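Local structure of adenosine kinase, putative (Trypanosoma brucei, 3OTX) at residues Leu34-Ala39 against Glu133-Ala138; Asp19-Val24 against Val127-Lys132; Leu146-Met151 against Thr174-His179. The protein probably phosphorylates adenosine and related nucleosides to their monophosphates with ATP and magnesium, feeding AMP synthesis in purine salvage. The protein carries 1 engineered substitution. One frame throughout, in Å; residues are numbered along the deposited sequence. Where two conformers were deposited one is given.

Contact 1. Residues Leu34-Ala39 against Glu133-Ala138. With AP5 (bis(adenosine)-5'-pentaphosphate), chain C.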
loop_
_atom_site.group_PDB
_atom_site.type_symbol
_atom_site.label_atom_id
_atom_site.label_comp_id
_atom_site.label_asym_id
_atom_site.label_seq_id
_atom_site.Cartn_x
_atom_site.Cartn_y
_atom_site.Cartn_z
ATOM N N LEU A 34 -14.164 8.717 15.345
ATOM C CA LEU A 34 -12.923 8.575 14.587
ATOM C C LEU A 34 -11.770 9.347 15.203
ATOM O O LEU A 34 -11.970 10.429 15.763
ATOM C CB LEU A 34 -13.098 9.042 13.132
ATOM C CG LEU A 34 -14.265 8.448 12.330
ATOM C CD1 LEU A 34 -14.397 9.167 10.979
ATOM C CD2 LEU A 34 -14.092 6.944 12.127
ATOM N N GLU A 35 -10.581 8.770 15.068
ATOM C CA GLU A 35 -9.360 9.387 15.558
ATOM C C GLU A 35 -8.675 10.063 14.365
ATOM O O GLU A 35 -8.318 9.419 13.359
ATOM C CB GLU A 35 -8.430 8.332 16.192
ATOM C CG GLU A 35 -7.508 8.918 17.272
ATOM C CD GLU A 35 -6.237 8.100 17.502
ATOM O OE1 GLU A 35 -6.215 6.887 17.189
ATOM O OE2 GLU A 35 -5.253 8.683 18.002
ATOM N N ARG A 36 -8.494 11.373 14.478
ATOM C CA ARG A 36 -7.909 12.147 13.378
ATOM C C ARG A 36 -6.619 11.552 12.836
ATOM O O ARG A 36 -5.710 11.220 13.596
ATOM C CB ARG A 36 -7.683 13.597 13.824
ATOM C CG ARG A 36 -7.193 14.519 12.718
ATOM C CD ARG A 36 -6.680 15.835 13.304
ATOM N NE ARG A 36 -7.745 16.634 13.887
ATOM C CZ ARG A 36 -8.269 17.708 13.311
ATOM N NH1 ARG A 36 -7.809 18.136 12.141
ATOM N NH2 ARG A 36 -9.243 18.360 13.919
ATOM N N GLY A 37 -6.550 11.406 11.517
ATOM C CA GLY A 37 -5.328 10.944 10.837
ATOM C C GLY A 37 -5.064 9.450 10.828
ATOM O O GLY A 37 -3.995 9.008 10.392
ATOM N N THR A 38 -6.045 8.669 11.272
ATOM C CA THR A 38 -5.949 7.216 11.325
ATOM C C THR A 38 -6.789 6.553 10.236
ATOM O O THR A 38 -7.696 7.201 9.674
ATOM C CB THR A 38 -6.387 6.652 12.684
ATOM O OG1 THR A 38 -7.797 6.861 12.881
ATOM C CG2 THR A 38 -5.596 7.306 13.802
ATOM N N ALA A 39 -6.484 5.286 9.950
ATOM C CA ALA A 39 -7.305 4.430 9.084
ATOM C C ALA A 39 -7.929 3.346 9.949
ATOM O O ALA A 39 -7.288 2.851 10.863
ATOM C CB ALA A 39 -6.464 3.786 7.998
ATOM N N GLU A 133 -4.738 16.749 7.613
ATOM C CA GLU A 133 -4.879 15.324 7.937
ATOM C C GLU A 133 -6.080 14.653 7.273
ATOM O O GLU A 133 -7.104 15.286 7.014
ATOM C CB GLU A 133 -4.920 15.119 9.453
ATOM C CG GLU A 133 -3.649 15.581 10.146
ATOM C CD GLU A 133 -3.745 15.505 11.648
ATOM O OE1 GLU A 133 -3.722 14.376 12.189
ATOM O OE2 GLU A 133 -3.838 16.577 12.290
ATOM N N ARG A 134 -5.918 13.360 7.021
ATOM C CA ARG A 134 -6.934 12.531 6.386
ATOM C C ARG A 134 -7.232 11.348 7.312
ATOM O O ARG A 134 -6.304 10.686 7.789
ATOM C CB ARG A 134 -6.430 12.041 5.022
ATOM C CG ARG A 134 -6.204 13.157 3.981
ATOM C CD ARG A 134 -4.955 12.913 3.119
ATOM N NE ARG A 134 -4.592 11.501 3.027
ATOM C CZ ARG A 134 -5.019 10.672 2.080
ATOM N NH1 ARG A 134 -5.828 11.103 1.115
ATOM N NH2 ARG A 134 -4.629 9.415 2.096
ATOM N N THR A 135 -8.511 11.086 7.559
ATOM C CA THR A 135 -8.953 9.982 8.411
ATOM C C THR A 135 -9.755 9.027 7.513
ATOM O O THR A 135 -10.703 9.467 6.838
ATOM C CB THR A 135 -9.820 10.512 9.536
ATOM O OG1 THR A 135 -9.094 11.522 10.257
ATOM C CG2 THR A 135 -10.241 9.395 10.492
ATOM N N LEU A 136 -9.329 7.765 7.466
ATOM C CA LEU A 136 -9.811 6.829 6.437
ATOM C C LEU A 136 -10.666 5.751 7.068
ATOM O O LEU A 136 -10.288 5.167 8.080
ATOM C CB LEU A 136 -8.653 6.187 5.658
ATOM C CG LEU A 136 -7.493 7.103 5.274
ATOM C CD1 LEU A 136 -6.341 6.293 4.633
ATOM C CD2 LEU A 136 -8.026 8.191 4.335
ATOM N N VAL A 137 -11.835 5.507 6.479
ATOM C CA VAL A 137 -12.741 4.444 6.944
ATOM C C VAL A 137 -13.036 3.509 5.773
ATOM O O VAL A 137 -13.751 3.872 4.860
ATOM C CB VAL A 137 -14.020 5.050 7.478
ATOM C CG1 VAL A 137 -14.979 3.948 7.996
ATOM C CG2 VAL A 137 -13.706 6.026 8.634
ATOM N N ALA A 138 -12.469 2.306 5.797
ATOM C CA ALA A 138 -12.527 1.402 4.626
ATOM C C ALA A 138 -13.653 0.388 4.786
ATOM O O ALA A 138 -13.684 -0.357 5.787
ATOM C CB ALA A 138 -11.184 0.667 4.464
HETATM P PA AP5 C . 5.281 9.705 4.941
HETATM O O1A AP5 C . 4.521 10.855 5.594
HETATM O O2A AP5 C . 6.314 9.057 5.840
HETATM O O3A AP5 C . 4.323 8.519 4.423
HETATM P PB AP5 C . 2.995 7.960 5.150
HETATM O O1B AP5 C . 2.934 8.322 6.602
HETATM O O2B AP5 C . 2.897 6.517 4.794
HETATM O O3B AP5 C . 1.913 8.806 4.344
HETATM P PG AP5 C . 0.395 9.191 4.629
HETATM O O1G AP5 C . 0.119 10.447 3.862
HETATM O O2G AP5 C . 0.065 9.441 6.084
HETATM O O3G AP5 C . -0.315 7.991 3.948
HETATM P PD AP5 C . -1.888 7.642 3.809
HETATM O O1D AP5 C . -2.806 8.664 4.455
HETATM O O2D AP5 C . -2.005 6.203 4.226
HETATM O O3D AP5 C . -2.088 7.821 2.221
HETATM P PE AP5 C . -1.823 6.692 1.099
HETATM O O1E AP5 C . -0.586 5.915 1.448
HETATM O O2E AP5 C . -1.890 7.342 -0.281
HETATM O O5F AP5 C . 5.890 10.255 3.563
HETATM C C5F AP5 C . 6.513 9.368 2.634
HETATM C C4F AP5 C . 7.458 10.159 1.763
HETATM O O4F AP5 C . 6.762 11.254 1.153
HETATM C C3F AP5 C . 8.593 10.849 2.516
HETATM O O3F AP5 C . 9.679 9.965 2.653
HETATM C C2F AP5 C . 8.873 12.066 1.682
HETATM O O2F AP5 C . 9.684 11.718 0.589
HETATM C C1F AP5 C . 7.487 12.422 1.134
HETATM N N9A AP5 C . 6.752 13.413 1.972
HETATM C C8A AP5 C . 5.640 13.165 2.781
HETATM N N7A AP5 C . 5.271 14.346 3.348
HETATM C C5A AP5 C . 6.102 15.320 2.909
HETATM C C6A AP5 C . 6.168 16.680 3.117
HETATM N N6A AP5 C . 5.235 17.332 3.815
HETATM N N1A AP5 C . 7.154 17.400 2.488
HETATM C C2A AP5 C . 8.067 16.804 1.633
HETATM N N3A AP5 C . 7.983 15.444 1.423
HETATM C C4A AP5 C . 7.015 14.725 2.024
HETATM O O5J AP5 C . -3.083 5.682 1.277
HETATM C C5J AP5 C . -4.401 6.158 1.066
HETATM C C4J AP5 C . -5.159 4.966 0.507
HETATM O O4J AP5 C . -5.383 3.982 1.530
HETATM C C3J AP5 C . -6.577 5.303 0.036
HETATM O O3J AP5 C . -6.563 5.333 -1.392
HETATM C C2J AP5 C . -7.460 4.186 0.615
HETATM O O2J AP5 C . -8.350 3.612 -0.335
HETATM C C1J AP5 C . -6.432 3.175 1.063
HETATM N N9B AP5 C . -6.915 2.271 2.117
HETATM C C8B AP5 C . -7.389 2.665 3.339
HETATM N N7B AP5 C . -7.773 1.539 3.995
HETATM C C5B AP5 C . -7.538 0.453 3.195
HETATM C C6B AP5 C . -7.731 -0.923 3.372
HETATM N N6B AP5 C . -8.320 -1.463 4.451
HETATM N N1B AP5 C . -7.399 -1.717 2.308
HETATM C C2B AP5 C . -6.803 -1.263 1.154
HETATM N N3B AP5 C . -6.655 0.095 0.963
HETATM C C4B AP5 C . -6.990 0.921 1.999
HETATM O O HOH W 1 -10.235 6.240 10.909
#

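Contact 2. Residues Asp19-Val24 against Val127-Lys132. With AP5 (bis(adenosine)-5'-pentaphosphate), chain C.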
loop_
_atom_site.group_PDB
_atom_site.type_symbol
_atom_site.label_atom_id
_atom_site.label_comp_id
_atom_site.label_asym_id
_atom_site.label_seq_id
_atom_site.Cartn_x
_atom_site.Cartn_y
_atom_site.Cartn_z
ATOM N N ASP A 19 -12.323 5.658 -3.524
ATOM C CA ASP A 19 -12.220 6.648 -2.448
ATOM C C ASP A 19 -13.277 7.720 -2.571
ATOM O O ASP A 19 -13.462 8.319 -3.639
ATOM C CB ASP A 19 -10.857 7.321 -2.476
ATOM C CG ASP A 19 -9.743 6.419 -1.983
ATOM O OD1 ASP A 19 -10.026 5.356 -1.378
ATOM O OD2 ASP A 19 -8.582 6.821 -2.168
ATOM N N VAL A 20 -13.979 7.969 -1.465
ATOM C CA VAL A 20 -15.053 8.952 -1.396
ATOM C C VAL A 20 -14.514 10.011 -0.436
ATOM O O VAL A 20 -14.465 9.791 0.770
ATOM C CB VAL A 20 -16.385 8.290 -0.942
ATOM C CG1 VAL A 20 -17.561 9.296 -0.914
ATOM C CG2 VAL A 20 -16.754 7.145 -1.881
ATOM N N SER A 21 -14.076 11.136 -1.002
ATOM C CA SER A 21 -13.256 12.113 -0.313
ATOM C C SER A 21 -14.045 13.395 -0.124
ATOM O O SER A 21 -14.725 13.859 -1.051
ATOM C CB SER A 21 -12.020 12.418 -1.175
ATOM O OG SER A 21 -11.056 13.179 -0.481
ATOM N N ALA A 22 -13.987 13.944 1.083
ATOM C CA ALA A 22 -14.575 15.253 1.366
ATOM C C ALA A 22 -13.893 15.910 2.555
ATOM O O ALA A 22 -13.301 15.235 3.413
ATOM C CB ALA A 22 -16.085 15.140 1.613
ATOM N N HIS A 23 -13.952 17.235 2.586
ATOM C CA HIS A 23 -13.567 17.982 3.766
ATOM C C HIS A 23 -14.700 17.927 4.776
ATOM O O HIS A 23 -15.851 18.231 4.453
ATOM C CB HIS A 23 -13.229 19.431 3.402
ATOM C CG HIS A 23 -11.963 19.551 2.626
ATOM N ND1 HIS A 23 -10.744 19.769 3.227
ATOM C CD2 HIS A 23 -11.708 19.394 1.304
ATOM C CE1 HIS A 23 -9.798 19.785 2.305
ATOM N NE2 HIS A 23 -10.355 19.558 1.131
ATOM N N VAL A 24 -14.351 17.523 5.996
ATOM C CA VAL A 24 -15.311 17.394 7.070
ATOM C C VAL A 24 -14.880 18.252 8.254
ATOM O O VAL A 24 -13.727 18.701 8.339
ATOM C CB VAL A 24 -15.492 15.921 7.532
ATOM C CG1 VAL A 24 -15.934 15.049 6.365
ATOM C CG2 VAL A 24 -14.200 15.377 8.145
ATOM N N VAL A 127 -12.718 9.069 2.824
ATOM C CA VAL A 127 -11.478 9.803 3.062
ATOM C C VAL A 127 -11.907 11.148 3.635
ATOM O O VAL A 127 -12.423 12.012 2.912
ATOM C CB VAL A 127 -10.672 9.961 1.771
ATOM C CG1 VAL A 127 -9.397 10.758 2.029
ATOM C CG2 VAL A 127 -10.290 8.577 1.206
ATOM N N CYS A 128 -11.795 11.282 4.955
ATOM C CA CYS A 128 -12.321 12.451 5.664
ATOM C C CYS A 128 -11.160 13.415 5.927
ATOM O O CYS A 128 -10.228 13.082 6.660
ATOM C CB CYS A 128 -13.009 12.034 6.969
ATOM S SG CYS A 128 -14.150 10.659 6.787
ATOM N N ILE A 129 -11.204 14.585 5.281
ATOM C CA ILE A 129 -10.068 15.507 5.268
ATOM C C ILE A 129 -10.378 16.624 6.266
ATOM O O ILE A 129 -11.401 17.287 6.188
ATOM C CB ILE A 129 -9.814 16.106 3.842
ATOM C CG1 ILE A 129 -9.588 14.994 2.814
ATOM C CG2 ILE A 129 -8.620 17.064 3.853
ATOM C CD1 ILE A 129 -9.553 15.483 1.359
ATOM N N THR A 130 -9.484 16.773 7.230
ATOM C CA THR A 130 -9.582 17.850 8.211
ATOM C C THR A 130 -8.231 18.530 8.157
ATOM O O THR A 130 -7.250 18.059 8.750
ATOM C CB THR A 130 -9.859 17.311 9.627
ATOM O OG1 THR A 130 -8.859 16.347 9.973
ATOM C CG2 THR A 130 -11.232 16.665 9.695
ATOM N N GLY A 131 -8.184 19.606 7.377
ATOM C CA GLY A 131 -6.979 20.403 7.221
ATOM C C GLY A 131 -5.907 19.616 6.527
ATOM O O GLY A 131 -6.061 19.221 5.374
ATOM N N LYS A 132 -4.831 19.360 7.256
ATOM C CA LYS A 132 -3.649 18.719 6.703
ATOM C C LYS A 132 -3.754 17.201 6.832
ATOM O O LYS A 132 -2.983 16.460 6.219
ATOM C CB LYS A 132 -2.402 19.252 7.416
ATOM C CG LYS A 132 -2.600 20.669 7.941
ATOM C CD LYS A 132 -1.330 21.501 7.991
ATOM C CE LYS A 132 -1.683 22.937 8.358
ATOM N NZ LYS A 132 -0.500 23.826 8.473
HETATM P PA AP5 C . 5.281 9.705 4.941
HETATM O O1A AP5 C . 4.521 10.855 5.594
HETATM O O2A AP5 C . 6.314 9.057 5.840
HETATM O O3A AP5 C . 4.323 8.519 4.423
HETATM P PB AP5 C . 2.995 7.960 5.150
HETATM O O1B AP5 C . 2.934 8.322 6.602
HETATM O O2B AP5 C . 2.897 6.517 4.794
HETATM O O3B AP5 C . 1.913 8.806 4.344
HETATM P PG AP5 C . 0.395 9.191 4.629
HETATM O O1G AP5 C . 0.119 10.447 3.862
HETATM O O2G AP5 C . 0.065 9.441 6.084
HETATM O O3G AP5 C . -0.315 7.991 3.948
HETATM P PD AP5 C . -1.888 7.642 3.809
HETATM O O1D AP5 C . -2.806 8.664 4.455
HETATM O O2D AP5 C . -2.005 6.203 4.226
HETATM O O3D AP5 C . -2.088 7.821 2.221
HETATM P PE AP5 C . -1.823 6.692 1.099
HETATM O O1E AP5 C . -0.586 5.915 1.448
HETATM O O2E AP5 C . -1.890 7.342 -0.281
HETATM O O5F AP5 C . 5.890 10.255 3.563
HETATM C C5F AP5 C . 6.513 9.368 2.634
HETATM C C4F AP5 C . 7.458 10.159 1.763
HETATM O O4F AP5 C . 6.762 11.254 1.153
HETATM C C3F AP5 C . 8.593 10.849 2.516
HETATM O O3F AP5 C . 9.679 9.965 2.653
HETATM C C2F AP5 C . 8.873 12.066 1.682
HETATM O O2F AP5 C . 9.684 11.718 0.589
HETATM C C1F AP5 C . 7.487 12.422 1.134
HETATM N N9A AP5 C . 6.752 13.413 1.972
HETATM C C8A AP5 C . 5.640 13.165 2.781
HETATM N N7A AP5 C . 5.271 14.346 3.348
HETATM C C5A AP5 C . 6.102 15.320 2.909
HETATM C C6A AP5 C . 6.168 16.680 3.117
HETATM N N6A AP5 C . 5.235 17.332 3.815
HETATM N N1A AP5 C . 7.154 17.400 2.488
HETATM C C2A AP5 C . 8.067 16.804 1.633
HETATM N N3A AP5 C . 7.983 15.444 1.423
HETATM C C4A AP5 C . 7.015 14.725 2.024
HETATM O O5J AP5 C . -3.083 5.682 1.277
HETATM C C5J AP5 C . -4.401 6.158 1.066
HETATM C C4J AP5 C . -5.159 4.966 0.507
HETATM O O4J AP5 C . -5.383 3.982 1.530
HETATM C C3J AP5 C . -6.577 5.303 0.036
HETATM O O3J AP5 C . -6.563 5.333 -1.392
HETATM C C2J AP5 C . -7.460 4.186 0.615
HETATM O O2J AP5 C . -8.350 3.612 -0.335
HETATM C C1J AP5 C . -6.432 3.175 1.063
HETATM N N9B AP5 C . -6.915 2.271 2.117
HETATM C C8B AP5 C . -7.389 2.665 3.339
HETATM N N7B AP5 C . -7.773 1.539 3.995
HETATM C C5B AP5 C . -7.538 0.453 3.195
HETATM C C6B AP5 C . -7.731 -0.923 3.372
HETATM N N6B AP5 C . -8.320 -1.463 4.451
HETATM N N1B AP5 C . -7.399 -1.717 2.308
HETATM C C2B AP5 C . -6.803 -1.263 1.154
HETATM N N3B AP5 C . -6.655 0.095 0.963
HETATM C C4B AP5 C . -6.990 0.921 1.999
HETATM O O HOH W 2 -9.976 20.648 5.639
#

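Contact 3. Residues Leu146-Met151 against Thr174-His179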
loop_
_atom_site.group_PDB
_atom_site.type_symbol
_atom_site.label_atom_id
_atom_site.label_comp_id
_atom_site.label_asym_id
_atom_site.label_seq_id
_atom_site.Cartn_x
_atom_site.Cartn_y
_atom_site.Cartn_z
ATOM N N LEU A 146 -12.421 -11.992 -1.780
ATOM C CA LEU A 146 -11.378 -12.588 -2.630
ATOM C C LEU A 146 -11.187 -14.070 -2.218
ATOM O O LEU A 146 -10.962 -14.372 -1.049
ATOM C CB LEU A 146 -10.085 -11.785 -2.520
ATOM C CG LEU A 146 -8.893 -12.314 -3.329
ATOM C CD1 LEU A 146 -9.163 -12.283 -4.805
ATOM C CD2 LEU A 146 -7.665 -11.466 -3.007
ATOM N N SER A 147 -11.373 -14.970 -3.186
ATOM C CA SER A 147 -11.438 -16.411 -2.889
ATOM C C SER A 147 -10.162 -17.217 -3.199
ATOM O O SER A 147 -9.335 -16.837 -4.048
ATOM C CB SER A 147 -12.626 -17.025 -3.651
ATOM O OG SER A 147 -12.353 -17.111 -5.044
ATOM N N SER A 148 -10.049 -18.365 -2.526
ATOM C CA SER A 148 -8.977 -19.270 -2.826
ATOM C C SER A 148 -9.134 -19.794 -4.240
ATOM O O SER A 148 -8.135 -20.003 -4.920
ATOM C CB SER A 148 -8.961 -20.422 -1.822
ATOM O OG SER A 148 -8.761 -19.903 -0.517
ATOM N N GLU A 149 -10.385 -19.938 -4.699
ATOM C CA GLU A 149 -10.615 -20.384 -6.083
ATOM C C GLU A 149 -9.954 -19.386 -7.043
ATOM O O GLU A 149 -9.238 -19.771 -8.002
ATOM C CB GLU A 149 -12.110 -20.514 -6.409
ATOM C CG GLU A 149 -12.843 -21.674 -5.718
ATOM C CD GLU A 149 -12.775 -21.659 -4.178
ATOM O OE1 GLU A 149 -12.881 -20.581 -3.532
ATOM O OE2 GLU A 149 -12.616 -22.760 -3.609
ATOM N N HIS A 150 -10.152 -18.099 -6.787
ATOM C CA HIS A 150 -9.534 -17.115 -7.662
ATOM C C HIS A 150 -8.009 -17.172 -7.573
ATOM O O HIS A 150 -7.310 -17.046 -8.574
ATOM C CB HIS A 150 -10.025 -15.696 -7.320
ATOM C CG HIS A 150 -9.524 -14.657 -8.279
ATOM N ND1 HIS A 150 -9.941 -14.597 -9.591
ATOM C CD2 HIS A 150 -8.578 -13.687 -8.137
ATOM C CE1 HIS A 150 -9.301 -13.618 -10.213
ATOM N NE2 HIS A 150 -8.464 -13.055 -9.355
ATOM N N MET A 151 -7.485 -17.326 -6.361
ATOM C CA MET A 151 -6.024 -17.416 -6.182
ATOM C C MET A 151 -5.372 -18.579 -6.959
ATOM O O MET A 151 -4.202 -18.486 -7.312
ATOM C CB MET A 151 -5.660 -17.544 -4.704
ATOM C CG MET A 151 -5.999 -16.296 -3.866
ATOM S SD MET A 151 -5.223 -14.759 -4.463
ATOM C CE MET A 151 -3.489 -15.167 -4.341
ATOM N N THR A 174 -6.187 -8.685 6.619
ATOM C CA THR A 174 -7.543 -8.759 7.207
ATOM C C THR A 174 -8.526 -9.625 6.408
ATOM O O THR A 174 -9.651 -9.876 6.877
ATOM C CB THR A 174 -8.187 -7.376 7.433
ATOM O OG1 THR A 174 -8.789 -6.911 6.203
ATOM C CG2 THR A 174 -7.191 -6.376 7.947
ATOM N N VAL A 175 -8.104 -10.075 5.230
ATOM C CA VAL A 175 -8.963 -10.840 4.321
ATOM C C VAL A 175 -8.678 -12.330 4.552
ATOM O O VAL A 175 -9.354 -12.962 5.379
ATOM C CB VAL A 175 -8.806 -10.383 2.860
ATOM C CG1 VAL A 175 -9.686 -11.249 1.926
ATOM C CG2 VAL A 175 -9.178 -8.857 2.743
ATOM N N ASP A 176 -7.640 -12.866 3.919
ATOM C CA ASP A 176 -7.243 -14.253 4.187
ATOM C C ASP A 176 -5.736 -14.370 4.109
ATOM O O ASP A 176 -5.145 -14.223 3.039
ATOM C CB ASP A 176 -7.893 -15.198 3.166
ATOM C CG ASP A 176 -7.727 -16.658 3.523
ATOM O OD1 ASP A 176 -6.847 -17.021 4.332
ATOM O OD2 ASP A 176 -8.512 -17.475 2.979
ATOM N N VAL A 177 -5.130 -14.666 5.239
ATOM C CA VAL A 177 -3.671 -14.795 5.316
ATOM C C VAL A 177 -3.131 -15.843 4.354
ATOM O O VAL A 177 -2.029 -15.691 3.819
ATOM C CB VAL A 177 -3.209 -15.093 6.769
ATOM C CG1 VAL A 177 -3.560 -16.544 7.214
ATOM C CG2 VAL A 177 -1.690 -14.820 6.951
ATOM N N ASN A 178 -3.919 -16.891 4.126
ATOM C CA ASN A 178 -3.534 -17.925 3.187
ATOM C C ASN A 178 -3.322 -17.418 1.755
ATOM O O ASN A 178 -2.475 -17.975 1.032
ATOM C CB ASN A 178 -4.507 -19.085 3.274
ATOM C CG ASN A 178 -4.393 -19.813 4.598
ATOM O OD1 ASN A 178 -3.300 -20.016 5.129
ATOM N ND2 ASN A 178 -5.533 -20.196 5.152
ATOM N N HIS A 179 -4.046 -16.371 1.339
ATOM C CA HIS A 179 -3.798 -15.810 0.002
ATOM C C HIS A 179 -2.403 -15.207 -0.052
ATOM O O HIS A 179 -1.680 -15.344 -1.042
ATOM C CB HIS A 179 -4.795 -14.693 -0.321
ATOM C CG HIS A 179 -6.225 -15.135 -0.341
ATOM N ND1 HIS A 179 -6.602 -16.459 -0.303
ATOM C CD2 HIS A 179 -7.373 -14.412 -0.403
ATOM C CE1 HIS A 179 -7.923 -16.534 -0.334
ATOM N NE2 HIS A 179 -8.416 -15.304 -0.381
#

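Contact 1. Residues Leu34-Ala39 against Glu133-Ala138
The edge of the five-stranded sheet that borders the adenosine pocket is built here: a type II beta turn, Glu-35 to Thr-38, leads into edge strand 39-41, which pairs in parallel with strand 133-141. Thr-135 carries the junction. Its chi1 of -55° sets OG1 beside its own N and CG2 anti to it; OG1 accepts the turn amide Gly-37 N at 2.8 Å, with 161° at the hydrogen, while CG2 lies 3.5 Å from both Glu-35 O and Thr-38 O. One residue on, Leu-136 N gives a bond to Thr-38 O, and a water donates to Thr-38 O and Leu-136 O, 3.0 Å from each. Within the turn Glu-35 O accepts twice, from Thr-38 N and from Thr-38 OG1. Leu-34 crosses Val-137 at about a right angle, CD2 to CG2 3.6 Å. At the outer end the carboxylate of Glu-133 meets methylenes of Arg-36, OE2 to CD 3.1 Å; the guanidinium has its salt bridge with Asp-26. In the conformer given, one of two deposited, Arg-134 NH2 donates to AP5 O1D at 3.1 Å and NH1 to Met-296 O. Uncharged hydrogen bonds therefore hold turn to strand, whereas Arg-134, so placed, would probably offset phosphate charge.

Contact 2. Residues Asp19-Val24 against Val127-Lys132
Val-127 CG2 packs 3.9 Å from both CB and CG of Asp-19, touching the stem of an acid that grips the AP5 ribose: O2J donates to OD1 and O3J to OD2, each at 2.6 Å. The next shell is a backbone ladder in which Val-127 N bonds Val-20 O, Ala-22 N bonds Val-127 O, Ile-129 N bonds Ala-22 O and Val-24 N bonds Ile-129 O. Ser-21, His-23, Val-127 and Ile-129 share one face. There Ile-129 CB sits over the His-23 ring, 4.1 Å from its centroid and offset toward the rim, with Ile-129 CG2 3.3 Å from His-23 CE1; Ile-129 CD1 reaches Ser-21 OG at 3.3 Å. A water in the ring plane, 2.7 Å from His-23 ND1, accepts from Gly-131 N. Ala-22 and Cys-128 point to the other face, against helix 49-54. Past the strand end, chi1 of -58° puts Val-24 CG2 between its backbone N and carbonyl carbon, where it meets Cys-128 CB at 3.7 Å; helix 26-31 touches both residues. Strands 60-63 and 133-141 flank the pair. The axes of strands 19-23 and 127-130 run 19° apart in the same direction, parallel neighbours in the lid sheet of ribokinase-family (PfkB) enzymes, from which Asp-19 here holds the ribose.

Contact 3. Residues Leu146-Met151 against Thr174-His179
His-179 reaches from the first turn of helix 177-189 to Leu-146, and the one hydrogen bond between the segments follows: its NE2 donates to Leu-146 O at 2.8 Å, with 158° at the hydrogen. The oxygen lies near the ring plane, but on the carbonyl side the donor stands 56° above the plane of the peptide group. The bond uses NE2 as donor; ND1 lies on the Met-151 side, 3.6 Å from Met-151 CG. Ser-148 OG also lies at the ring edge, 3.5 Å from His-179 CE1.

Both ring faces are covered. Met-151 CG lies over one, 3.8 Å from the centroid, a CH-pi contact displaced toward the rim. The methionine chain then bends at chi2 (-57°), and SD stands obliquely to the ring at 4.7 Å from its centroid. Over the centre of the opposite face is Asp-176 CB, from the ring's own segment.

Two helix starts are joined in this way, 148-151 and 177-189, belonging to the helices and connections that flank the large sheet of the ribokinase-like fold; strand 10-13 of that sheet touches both segments, through Gln-13 on Leu-146, Met-151 and His-179. Each start has an N-cap. Ser-147 OG accepts from His-150 N at 3.0 Å and has a further partner in Glu-115, and Asp-176 OD1 accepts from Asn-178 N, met from above the carboxylate plane.

Two further contacts involve Leu-146. Its side chain and that of His-179 slide past each other in opposite directions, with CG of the leucine 3.9 Å from CD2 of the histidine. Leu-146 CB and Val-175 CG1 are a looser pair at 4.5 Å, and Val-175 in turn touches Asn-15, an adenosine-binding residue.

In the fold
Contacts 1 and 2 are neighbouring parts of the five-stranded sheet, their centres 9 Å apart, and successive strands 122-130 and 133-141 join them: Thr-135 N lies 2.8 Å from Cys-128 O, a probable hydrogen bond, and Leu-136 CD2 packs 3.7 Å from Val-127 CG1. Both touch AP5, contact 2 at a ribose and contact 1 at the phosphate chain and an adenine. Contact 3 lies beside the large sheet, its centre 26 Å from that of contact 1 and 30 Å from that of contact 2, touching neither; strand 133-141 leads on to its helix 148-151. Its tie to the pocket is the Val-175 side chain, about 4 Å from that of Asn-15 and about 7 Å from AP5.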